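Local coordinates for protein cytochrome P450 268A2 Cyp268A2 (Mycobacterium marinum, PDB 6BLD) that belongs to the cytochrome P450 family and binds an iron-containing protoporphyrin IX together with (3E,5E)-6,10-dimethylundeca-3,5,9-trien-2-one, at residues 56-61 with 88-93; 60-65 with 324-329; 10-15 with 38-43; 19-22 with 28-31. One frame throughout, in Å; residues are numbered along the deposited sequence.

In the fold
The four contacts lie around the mixed beta sheet of the P450 fold, to which strands 42-45 and 61-64 belong, and the helices 19-23 and 26-39 that precede it. Interactions 1 and 2 start from the same strand, 61-64, where Phe61 packs ring against ring and Trp62 places its indole under an aliphatic branch. Interaction 3 joins the chain before the first helix to the end of helix 26-39 and to strand 42-45 through a partly exposed salt bridge. Interaction 4, the buried contact of the set, also uses helix 26-39, with an arginine's methylenes laid over one phenyl face and set against an indole. Ring and methylene packing dominates interactions 2 and 4, interaction 1 mixes rings with a polar pair, and interaction 3 rests on charge.

Interaction 1 (56-61 with 88-93); sequences PNDPGF and FENVPA
Phe88 drives the edge of its ring into the face of Phe61, a T-shaped pair with centroids 4.8 Å apart and planes at 83°. The leading atom, Phe88 CE1, stands over the centre of the Phe61 ring and comes within 3.4 Å of Phe61 CZ. The CB bond of Phe88 does not aim at the other segment, but with CG anti to the backbone N (chi1 -178°) the end of the ring comes nearer and reaches its partner. A polar pair adds a second link between the same segments. Asn90 ND2 donates to Asp58 OD2 over 2.8 Å, meeting the anti lone pair of that oxygen, with the carboxylate and amide planes turned 60° from one another. Lys331 makes a salt bridge to the same oxygen, so OD2 is gripped from two sources. The other oxygen, Asp58 OD1, accepts from Gly60 N at 3.3 Å, closing an Asx turn that steadies the carboxylate just before the strand begins. Around the rings lie Phe335, itself edge-to-face with Phe88, and His45, whose ring meets Phe61. An aromatic cluster, with an Asx turn at Asp58 just ahead of the strand, here joins the start of strand 61-64 in the mixed sheet of the P450 fold to the loop before helix 93-97.

Interaction 2 (60-65 with 324-329); sequences GFWAVT and QLIRAG
The indole of Trp62 carries Ile326 on one face and has Gln324 and the backbone of Leu325 approaching its six-membered end at a slant. Together these contacts seat the short hairpin of strands 319-321 and 324-326 against strand 61-64, part of the mixed beta sheet of the P450 fold. The two strands are not paired: their short axes pass 9.8 Å apart, and the gap is filled by side chains. Ile326 CG1 makes a CH-pi contact, 3.9 Å from the centroid of the five-membered ring and only 9° off its normal, while Ile326 CG2 touches Trp62 CD1 at 3.7 Å. The side chains of Ile326 and Trp62 run past each other in opposite senses, and both branches of the isoleucine meet the pyrrole portion. Trp62 is aimed at this hairpin with its CG anti to the carbonyl carbon (chi1 -74°). At the benzo end, Gln324 bends at its second torsion and crosses the indole at about a right angle, its amide plane 42° from that of the ring; its CB sits 3.9 Å from Trp62 CZ3. The ring is also pinned by polar chemistry, since Trp62 NE1 donates to Glu330 OE1, the oxygen that also accepts from Arg327 N. Trp44 adds an edge-to-face ring contact. At the far rim of the indole, Gln324 OE1 comes to 3.7 Å from Trp62 CH2, a van der Waals touch.

Interaction 3 (10-15 with 38-43); sequences PYDTID and AERPVS
Asp12 and Ser43 bring their CA atoms to 6.2 Å, the closest approach of the irregular chain 10-15 to the end of helix 26-39 and the start of strand 42-45, and a backbone hydrogen bond between Asp12 and Trp44 lies beside them. From the junction between that helix and strand, Arg40 extends toward Asp12, its chain bent at the third torsion (chi3 -63°); the two side chains approach from opposite directions. The guanidinium grips the carboxylate side-on: NE binds Asp12 OD1 at 2.6 Å, and NH1 binds Asp12 OD2 at 3.2 Å. Each carboxylate oxygen offers its syn lone pair, and both lie near the guanidinium plane, the two flat groups being only 25° apart. OD2 has a second donor, Ile14 N at 2.9 Å, on its anti side, so the carboxylate closes an Asx turn while it holds the arginine. Carbon atoms border the pair: Ile14 CG1 stands 3.3 Å from Arg40 NH1 at the guanidinium edge, and Ser43 CB lies 3.3 Å from Asp12 OD1, with the serine hydroxyl turned to His45. Three N-H bonds on one carboxylate would be expected to keep Asp12 ionised and fix its rotation, adding a charged link to the backbone bond with Trp44.

Interaction 4 (19-22 with 28-31); sequences RAFW and QRES
Phe21 lays one face of its ring against the aliphatic part of Arg29, and Trp22 meets the next stretch of the same side chain. The two residues lie on helix 19-23, a short, irregularly bonded helical turn, and Arg29 on helix 26-39, the A helix of the P450 fold that leads into strand 42-45 of the mixed sheet; a short turn separates them. The packed part rests mainly on the methylenes of Arg29. Its CG makes a CH-pi contact with Phe21, 3.8 Å from the ring centroid and 22° off the normal, displaced toward the rim, where Arg29 CG comes 3.5 Å from Phe21 CZ. Next along the chain, Arg29 CD lies 3.6 Å from Trp22 CE3, and the bend beyond it (chi3 -70°) swings NE and the guanidinium alongside the indole. There the two flat groups lie 24° apart, with Trp22 CE3 over one face of the guanidinium. Within its own helix the indole has Phe21 CD2 over one face, and Trp22 NE1 donates to Leu16 O. The polar end of the contact is looser. Phe21 O lies at the guanidinium edge, but its hydrogen bond goes to Ser24 OG. A water lies between the guanidinium and the carbonyl of Trp22, at the edge of the guanidinium and near its plane, where it accepts from Arg29 NH1 at 3.3 Å.

Interaction 1 (56-61 with 88-93)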
# COMPACT_ATOMS: atom_id res chain seq x y z
N PRO A 56 -24.15 -10.52 7.09
CA PRO A 56 -24.62 -11.14 8.34
C PRO A 56 -23.73 -12.27 8.83
O PRO A 56 -23.81 -12.63 10.01
CB PRO A 56 -26.02 -11.66 7.97
CG PRO A 56 -25.99 -11.80 6.48
CD PRO A 56 -25.10 -10.70 5.98
N ASN A 57 -22.88 -12.83 7.96
CA ASN A 57 -21.94 -13.86 8.37
C ASN A 57 -20.76 -13.31 9.15
O ASN A 57 -19.97 -14.11 9.69
CB ASN A 57 -21.42 -14.61 7.14
CG ASN A 57 -22.39 -15.67 6.64
OD1 ASN A 57 -22.25 -16.85 6.98
ND2 ASN A 57 -23.36 -15.26 5.84
N ASP A 58 -20.61 -11.99 9.24
CA ASP A 58 -19.43 -11.39 9.84
C ASP A 58 -19.73 -10.94 11.26
O ASP A 58 -20.44 -9.94 11.45
CB ASP A 58 -18.96 -10.20 9.00
CG ASP A 58 -17.55 -9.76 9.35
OD1 ASP A 58 -16.96 -10.34 10.29
OD2 ASP A 58 -17.04 -8.82 8.70
N PRO A 59 -19.22 -11.63 12.29
CA PRO A 59 -19.48 -11.19 13.67
C PRO A 59 -18.54 -10.11 14.15
O PRO A 59 -18.86 -9.43 15.13
CB PRO A 59 -19.31 -12.48 14.48
CG PRO A 59 -18.30 -13.26 13.71
CD PRO A 59 -18.49 -12.91 12.25
N GLY A 60 -17.42 -9.93 13.49
CA GLY A 60 -16.47 -8.92 13.89
C GLY A 60 -15.07 -9.31 13.46
O GLY A 60 -14.88 -10.03 12.49
N PHE A 61 -14.09 -8.81 14.22
CA PHE A 61 -12.69 -9.05 13.92
C PHE A 61 -11.87 -8.82 15.18
O PHE A 61 -12.30 -8.15 16.11
CB PHE A 61 -12.19 -8.16 12.78
CG PHE A 61 -12.14 -6.70 13.13
CD1 PHE A 61 -13.25 -5.89 12.95
CD2 PHE A 61 -10.98 -6.13 13.65
CE1 PHE A 61 -13.21 -4.54 13.28
CE2 PHE A 61 -10.94 -4.79 13.98
CZ PHE A 61 -12.05 -3.99 13.79
N PHE A 88 -9.72 -5.19 5.14
CA PHE A 88 -10.37 -4.90 6.41
C PHE A 88 -11.88 -4.79 6.24
O PHE A 88 -12.65 -5.49 6.91
CB PHE A 88 -9.78 -3.60 6.99
CG PHE A 88 -10.33 -3.20 8.33
CD1 PHE A 88 -10.84 -4.15 9.21
CD2 PHE A 88 -10.32 -1.87 8.72
CE1 PHE A 88 -11.35 -3.77 10.44
CE2 PHE A 88 -10.81 -1.49 9.95
CZ PHE A 88 -11.33 -2.44 10.81
N GLU A 89 -12.32 -3.91 5.35
CA GLU A 89 -13.74 -3.72 5.10
C GLU A 89 -14.28 -4.84 4.22
O GLU A 89 -13.58 -5.38 3.36
CB GLU A 89 -13.98 -2.36 4.43
CG GLU A 89 -15.43 -1.98 4.28
CD GLU A 89 -15.60 -0.62 3.65
OE1 GLU A 89 -14.73 0.25 3.86
OE2 GLU A 89 -16.61 -0.41 2.94
N ASN A 90 -15.54 -5.19 4.45
CA ASN A 90 -16.21 -6.19 3.62
C ASN A 90 -16.48 -5.61 2.23
O ASN A 90 -17.15 -4.57 2.10
CB ASN A 90 -17.52 -6.63 4.28
CG ASN A 90 -17.29 -7.62 5.41
OD1 ASN A 90 -16.36 -8.44 5.36
ND2 ASN A 90 -18.12 -7.55 6.44
N VAL A 91 -15.97 -6.27 1.21
CA VAL A 91 -16.06 -5.81 -0.18
C VAL A 91 -16.77 -6.89 -0.99
O VAL A 91 -16.52 -8.08 -0.77
CB VAL A 91 -14.67 -5.49 -0.74
CG1 VAL A 91 -14.74 -5.10 -2.21
CG2 VAL A 91 -14.01 -4.38 0.07
N PRO A 92 -17.66 -6.53 -1.92
CA PRO A 92 -18.33 -7.54 -2.75
C PRO A 92 -17.34 -8.47 -3.43
O PRO A 92 -16.27 -8.05 -3.89
CB PRO A 92 -19.11 -6.71 -3.76
CG PRO A 92 -19.41 -5.44 -3.04
CD PRO A 92 -18.23 -5.18 -2.13
N ALA A 93 -17.71 -9.75 -3.50
CA ALA A 93 -16.79 -10.79 -3.97
C ALA A 93 -16.35 -10.54 -5.41
O ALA A 93 -15.18 -10.78 -5.75
CB ALA A 93 -17.44 -12.16 -3.84

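Interaction 2 (60-65 with 324-329)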
# COMPACT_ATOMS: atom_id res chain seq x y z
N GLY A 60 -17.42 -9.93 13.49
CA GLY A 60 -16.47 -8.92 13.89
C GLY A 60 -15.07 -9.31 13.46
O GLY A 60 -14.88 -10.03 12.49
N PHE A 61 -14.09 -8.81 14.22
CA PHE A 61 -12.69 -9.05 13.92
C PHE A 61 -11.87 -8.82 15.18
O PHE A 61 -12.30 -8.15 16.11
CB PHE A 61 -12.19 -8.16 12.78
CG PHE A 61 -12.14 -6.70 13.13
CD1 PHE A 61 -13.25 -5.89 12.95
CD2 PHE A 61 -10.98 -6.13 13.65
CE1 PHE A 61 -13.21 -4.54 13.28
CE2 PHE A 61 -10.94 -4.79 13.98
CZ PHE A 61 -12.05 -3.99 13.79
N TRP A 62 -10.66 -9.39 15.17
CA TRP A 62 -9.68 -9.17 16.22
C TRP A 62 -8.73 -8.06 15.80
O TRP A 62 -8.16 -8.11 14.71
CB TRP A 62 -8.89 -10.45 16.51
CG TRP A 62 -9.65 -11.49 17.26
CD1 TRP A 62 -10.21 -12.62 16.74
CD2 TRP A 62 -9.92 -11.51 18.66
NE1 TRP A 62 -10.82 -13.35 17.74
CE2 TRP A 62 -10.66 -12.69 18.93
CE3 TRP A 62 -9.62 -10.66 19.73
CZ2 TRP A 62 -11.10 -13.02 20.21
CZ3 TRP A 62 -10.05 -10.99 21.00
CH2 TRP A 62 -10.78 -12.16 21.23
N ALA A 63 -8.57 -7.05 16.66
CA ALA A 63 -7.69 -5.93 16.38
C ALA A 63 -6.29 -6.23 16.91
O ALA A 63 -6.12 -6.47 18.11
CB ALA A 63 -8.24 -4.64 17.00
N VAL A 64 -5.31 -6.23 16.02
CA VAL A 64 -3.91 -6.49 16.36
C VAL A 64 -3.15 -5.18 16.23
O VAL A 64 -2.94 -4.69 15.12
CB VAL A 64 -3.30 -7.58 15.47
CG1 VAL A 64 -1.85 -7.81 15.84
CG2 VAL A 64 -4.09 -8.87 15.60
N THR A 65 -2.71 -4.63 17.36
CA THR A 65 -2.16 -3.29 17.41
C THR A 65 -0.66 -3.23 17.69
O THR A 65 -0.03 -2.24 17.33
CB THR A 65 -2.89 -2.46 18.48
OG1 THR A 65 -2.81 -3.13 19.74
CG2 THR A 65 -4.35 -2.25 18.10
N GLN A 324 -5.32 -13.75 24.25
CA GLN A 324 -6.67 -14.00 23.77
C GLN A 324 -6.66 -15.19 22.83
O GLN A 324 -5.73 -15.36 22.03
CB GLN A 324 -7.23 -12.77 23.05
CG GLN A 324 -7.25 -11.51 23.91
CD GLN A 324 -8.36 -11.53 24.94
OE1 GLN A 324 -9.48 -11.95 24.65
NE2 GLN A 324 -8.06 -11.06 26.14
N LEU A 325 -7.70 -16.02 22.92
CA LEU A 325 -7.81 -17.22 22.10
C LEU A 325 -8.60 -16.89 20.84
O LEU A 325 -9.84 -16.88 20.86
CB LEU A 325 -8.45 -18.36 22.89
CG LEU A 325 -8.57 -19.69 22.15
CD1 LEU A 325 -7.19 -20.23 21.78
CD2 LEU A 325 -9.34 -20.70 22.99
N ILE A 326 -7.89 -16.61 19.75
CA ILE A 326 -8.55 -16.42 18.46
C ILE A 326 -9.09 -17.76 17.99
O ILE A 326 -8.39 -18.78 18.00
CB ILE A 326 -7.57 -15.83 17.44
CG1 ILE A 326 -7.05 -14.47 17.93
CG2 ILE A 326 -8.23 -15.70 16.08
CD1 ILE A 326 -5.86 -13.96 17.16
N ARG A 327 -10.36 -17.78 17.59
CA ARG A 327 -11.01 -19.01 17.17
C ARG A 327 -10.85 -19.22 15.67
O ARG A 327 -10.66 -18.28 14.90
CB ARG A 327 -12.49 -18.99 17.54
CG ARG A 327 -12.75 -18.77 19.02
CD ARG A 327 -12.30 -19.96 19.84
NE ARG A 327 -12.94 -19.99 21.15
CZ ARG A 327 -12.87 -21.01 22.00
NH1 ARG A 327 -12.19 -22.10 21.67
NH2 ARG A 327 -13.48 -20.94 23.17
N ALA A 328 -10.93 -20.49 15.26
CA ALA A 328 -10.84 -20.84 13.85
C ALA A 328 -11.97 -20.18 13.07
O ALA A 328 -13.13 -20.23 13.47
CB ALA A 328 -10.89 -22.35 13.68
N GLY A 329 -11.62 -19.56 11.94
CA GLY A 329 -12.58 -18.88 11.10
C GLY A 329 -12.80 -17.42 11.43
O GLY A 329 -13.54 -16.74 10.70

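Interaction 3 (10-15 with 38-43)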
# COMPACT_ATOMS: atom_id res chain seq x y z
N PRO A 10 -17.97 -10.09 24.33
CA PRO A 10 -18.23 -8.65 24.38
C PRO A 10 -17.36 -7.89 23.39
O PRO A 10 -16.20 -8.24 23.16
CB PRO A 10 -17.91 -8.27 25.83
CG PRO A 10 -18.01 -9.55 26.59
CD PRO A 10 -17.56 -10.62 25.64
N TYR A 11 -17.93 -6.84 22.80
CA TYR A 11 -17.18 -5.95 21.94
C TYR A 11 -16.33 -5.00 22.77
O TYR A 11 -16.68 -4.65 23.90
CB TYR A 11 -18.11 -5.15 21.03
CG TYR A 11 -18.71 -5.95 19.89
CD1 TYR A 11 -17.92 -6.79 19.11
CD2 TYR A 11 -20.06 -5.85 19.58
CE1 TYR A 11 -18.47 -7.52 18.07
CE2 TYR A 11 -20.61 -6.57 18.54
CZ TYR A 11 -19.81 -7.40 17.79
OH TYR A 11 -20.37 -8.12 16.75
N ASP A 12 -15.21 -4.58 22.20
CA ASP A 12 -14.33 -3.65 22.89
C ASP A 12 -14.97 -2.27 22.97
O ASP A 12 -15.82 -1.90 22.15
CB ASP A 12 -12.97 -3.57 22.19
CG ASP A 12 -11.89 -2.99 23.09
OD1 ASP A 12 -11.26 -3.77 23.84
OD2 ASP A 12 -11.67 -1.76 23.04
N THR A 13 -14.54 -1.50 23.97
CA THR A 13 -15.04 -0.14 24.13
C THR A 13 -14.52 0.77 23.03
O THR A 13 -15.26 1.64 22.53
CB THR A 13 -14.64 0.39 25.51
OG1 THR A 13 -15.51 -0.17 26.51
CG2 THR A 13 -14.73 1.91 25.56
N ILE A 14 -13.27 0.58 22.61
CA ILE A 14 -12.65 1.47 21.64
C ILE A 14 -13.28 1.26 20.27
O ILE A 14 -13.45 0.12 19.81
CB ILE A 14 -11.13 1.24 21.59
CG1 ILE A 14 -10.51 1.50 22.97
CG2 ILE A 14 -10.48 2.12 20.53
CD1 ILE A 14 -10.93 2.81 23.60
N ASP A 15 -13.63 2.35 19.60
CA ASP A 15 -14.25 2.31 18.29
C ASP A 15 -13.17 2.26 17.21
O ASP A 15 -12.38 3.20 17.08
CB ASP A 15 -15.16 3.52 18.09
CG ASP A 15 -15.64 3.66 16.66
OD1 ASP A 15 -15.79 2.63 15.96
OD2 ASP A 15 -15.87 4.81 16.23
N ALA A 38 -1.60 -0.64 24.99
CA ALA A 38 -1.18 -0.69 26.38
C ALA A 38 -2.03 -1.66 27.20
O ALA A 38 -1.49 -2.46 27.97
CB ALA A 38 -1.23 0.71 26.99
N GLU A 39 -3.35 -1.61 27.03
CA GLU A 39 -4.26 -2.37 27.89
C GLU A 39 -4.77 -3.66 27.26
O GLU A 39 -4.72 -4.71 27.89
CB GLU A 39 -5.45 -1.48 28.30
CG GLU A 39 -5.08 -0.06 28.71
CD GLU A 39 -4.23 0.02 29.97
OE1 GLU A 39 -4.05 -1.01 30.65
OE2 GLU A 39 -3.73 1.12 30.27
N ARG A 40 -5.28 -3.59 26.03
CA ARG A 40 -5.88 -4.75 25.36
C ARG A 40 -5.32 -4.84 23.94
O ARG A 40 -5.99 -4.47 22.97
CB ARG A 40 -7.41 -4.64 25.35
CG ARG A 40 -8.00 -4.34 26.72
CD ARG A 40 -9.50 -4.06 26.65
NE ARG A 40 -9.81 -2.87 25.86
CZ ARG A 40 -9.62 -1.62 26.27
NH1 ARG A 40 -9.95 -0.61 25.47
NH2 ARG A 40 -9.11 -1.38 27.47
N PRO A 41 -4.09 -5.33 23.79
CA PRO A 41 -3.44 -5.31 22.47
C PRO A 41 -4.15 -6.16 21.42
O PRO A 41 -3.98 -5.89 20.22
CB PRO A 41 -2.03 -5.85 22.76
CG PRO A 41 -2.17 -6.63 24.03
CD PRO A 41 -3.22 -5.91 24.83
N VAL A 42 -4.91 -7.16 21.83
CA VAL A 42 -5.70 -7.99 20.92
C VAL A 42 -7.14 -7.91 21.40
O VAL A 42 -7.50 -8.53 22.41
CB VAL A 42 -5.20 -9.44 20.86
CG1 VAL A 42 -6.09 -10.27 19.96
CG2 VAL A 42 -3.75 -9.48 20.38
N SER A 43 -7.97 -7.15 20.69
CA SER A 43 -9.33 -6.86 21.13
C SER A 43 -10.32 -7.22 20.03
O SER A 43 -9.98 -7.25 18.84
CB SER A 43 -9.48 -5.38 21.51
OG SER A 43 -9.04 -4.53 20.46

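Interaction 4 (19-22 with 28-31)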
# COMPACT_ATOMS: atom_id res chain seq x y z
N ARG A 19 -17.35 5.05 10.40
CA ARG A 19 -16.87 5.90 9.32
C ARG A 19 -16.16 7.14 9.86
O ARG A 19 -15.16 7.58 9.30
CB ARG A 19 -18.04 6.31 8.42
CG ARG A 19 -18.37 5.31 7.32
CD ARG A 19 -17.11 4.78 6.66
NE ARG A 19 -17.40 3.64 5.79
CZ ARG A 19 -17.60 3.73 4.49
NH1 ARG A 19 -17.55 4.92 3.89
NH2 ARG A 19 -17.85 2.65 3.77
N ALA A 20 -16.68 7.70 10.96
CA ALA A 20 -16.09 8.92 11.51
C ALA A 20 -14.69 8.67 12.06
O ALA A 20 -13.82 9.54 11.96
CB ALA A 20 -17.00 9.49 12.60
N PHE A 21 -14.46 7.49 12.64
CA PHE A 21 -13.13 7.16 13.13
C PHE A 21 -12.11 7.13 12.00
O PHE A 21 -10.98 7.61 12.16
CB PHE A 21 -13.15 5.81 13.86
CG PHE A 21 -11.81 5.38 14.37
CD1 PHE A 21 -11.30 5.88 15.55
CD2 PHE A 21 -11.05 4.46 13.66
CE1 PHE A 21 -10.06 5.48 16.02
CE2 PHE A 21 -9.81 4.05 14.13
CZ PHE A 21 -9.32 4.57 15.31
N TRP A 22 -12.50 6.59 10.85
CA TRP A 22 -11.61 6.52 9.70
C TRP A 22 -11.66 7.77 8.84
O TRP A 22 -10.92 7.86 7.85
CB TRP A 22 -11.94 5.27 8.86
CG TRP A 22 -11.59 4.02 9.60
CD1 TRP A 22 -12.46 3.12 10.15
CD2 TRP A 22 -10.28 3.54 9.90
NE1 TRP A 22 -11.76 2.11 10.76
CE2 TRP A 22 -10.42 2.34 10.62
CE3 TRP A 22 -8.99 4.01 9.61
CZ2 TRP A 22 -9.33 1.61 11.06
CZ3 TRP A 22 -7.90 3.28 10.05
CH2 TRP A 22 -8.08 2.09 10.77
N GLN A 28 -5.56 11.33 15.97
CA GLN A 28 -6.70 10.93 16.79
C GLN A 28 -6.82 9.42 16.87
O GLN A 28 -7.10 8.86 17.94
CB GLN A 28 -7.98 11.55 16.25
CG GLN A 28 -9.24 10.96 16.85
CD GLN A 28 -10.41 11.93 16.84
OE1 GLN A 28 -10.36 12.97 16.18
NE2 GLN A 28 -11.46 11.59 17.56
N ARG A 29 -6.61 8.73 15.74
CA ARG A 29 -6.66 7.27 15.74
C ARG A 29 -5.55 6.68 16.60
O ARG A 29 -5.74 5.60 17.19
CB ARG A 29 -6.57 6.74 14.31
CG ARG A 29 -7.75 7.10 13.43
CD ARG A 29 -7.77 6.26 12.16
NE ARG A 29 -6.69 6.62 11.24
CZ ARG A 29 -6.81 7.51 10.27
NH1 ARG A 29 -7.96 8.14 10.07
NH2 ARG A 29 -5.77 7.78 9.48
N GLU A 30 -4.41 7.36 16.69
CA GLU A 30 -3.30 6.84 17.48
C GLU A 30 -3.63 6.81 18.97
O GLU A 30 -3.20 5.90 19.69
CB GLU A 30 -2.03 7.66 17.22
CG GLU A 30 -0.95 7.55 18.29
CD GLU A 30 -0.37 6.15 18.41
OE1 GLU A 30 -0.57 5.32 17.50
OE2 GLU A 30 0.30 5.88 19.43
N SER A 31 -4.41 7.79 19.44
CA SER A 31 -4.83 7.77 20.84
C SER A 31 -5.70 6.55 21.14
O SER A 31 -5.68 6.04 22.26
CB SER A 31 -5.58 9.06 21.18
OG SER A 31 -6.49 9.41 20.15
O HOH W 1 -8.58 10.08 7.49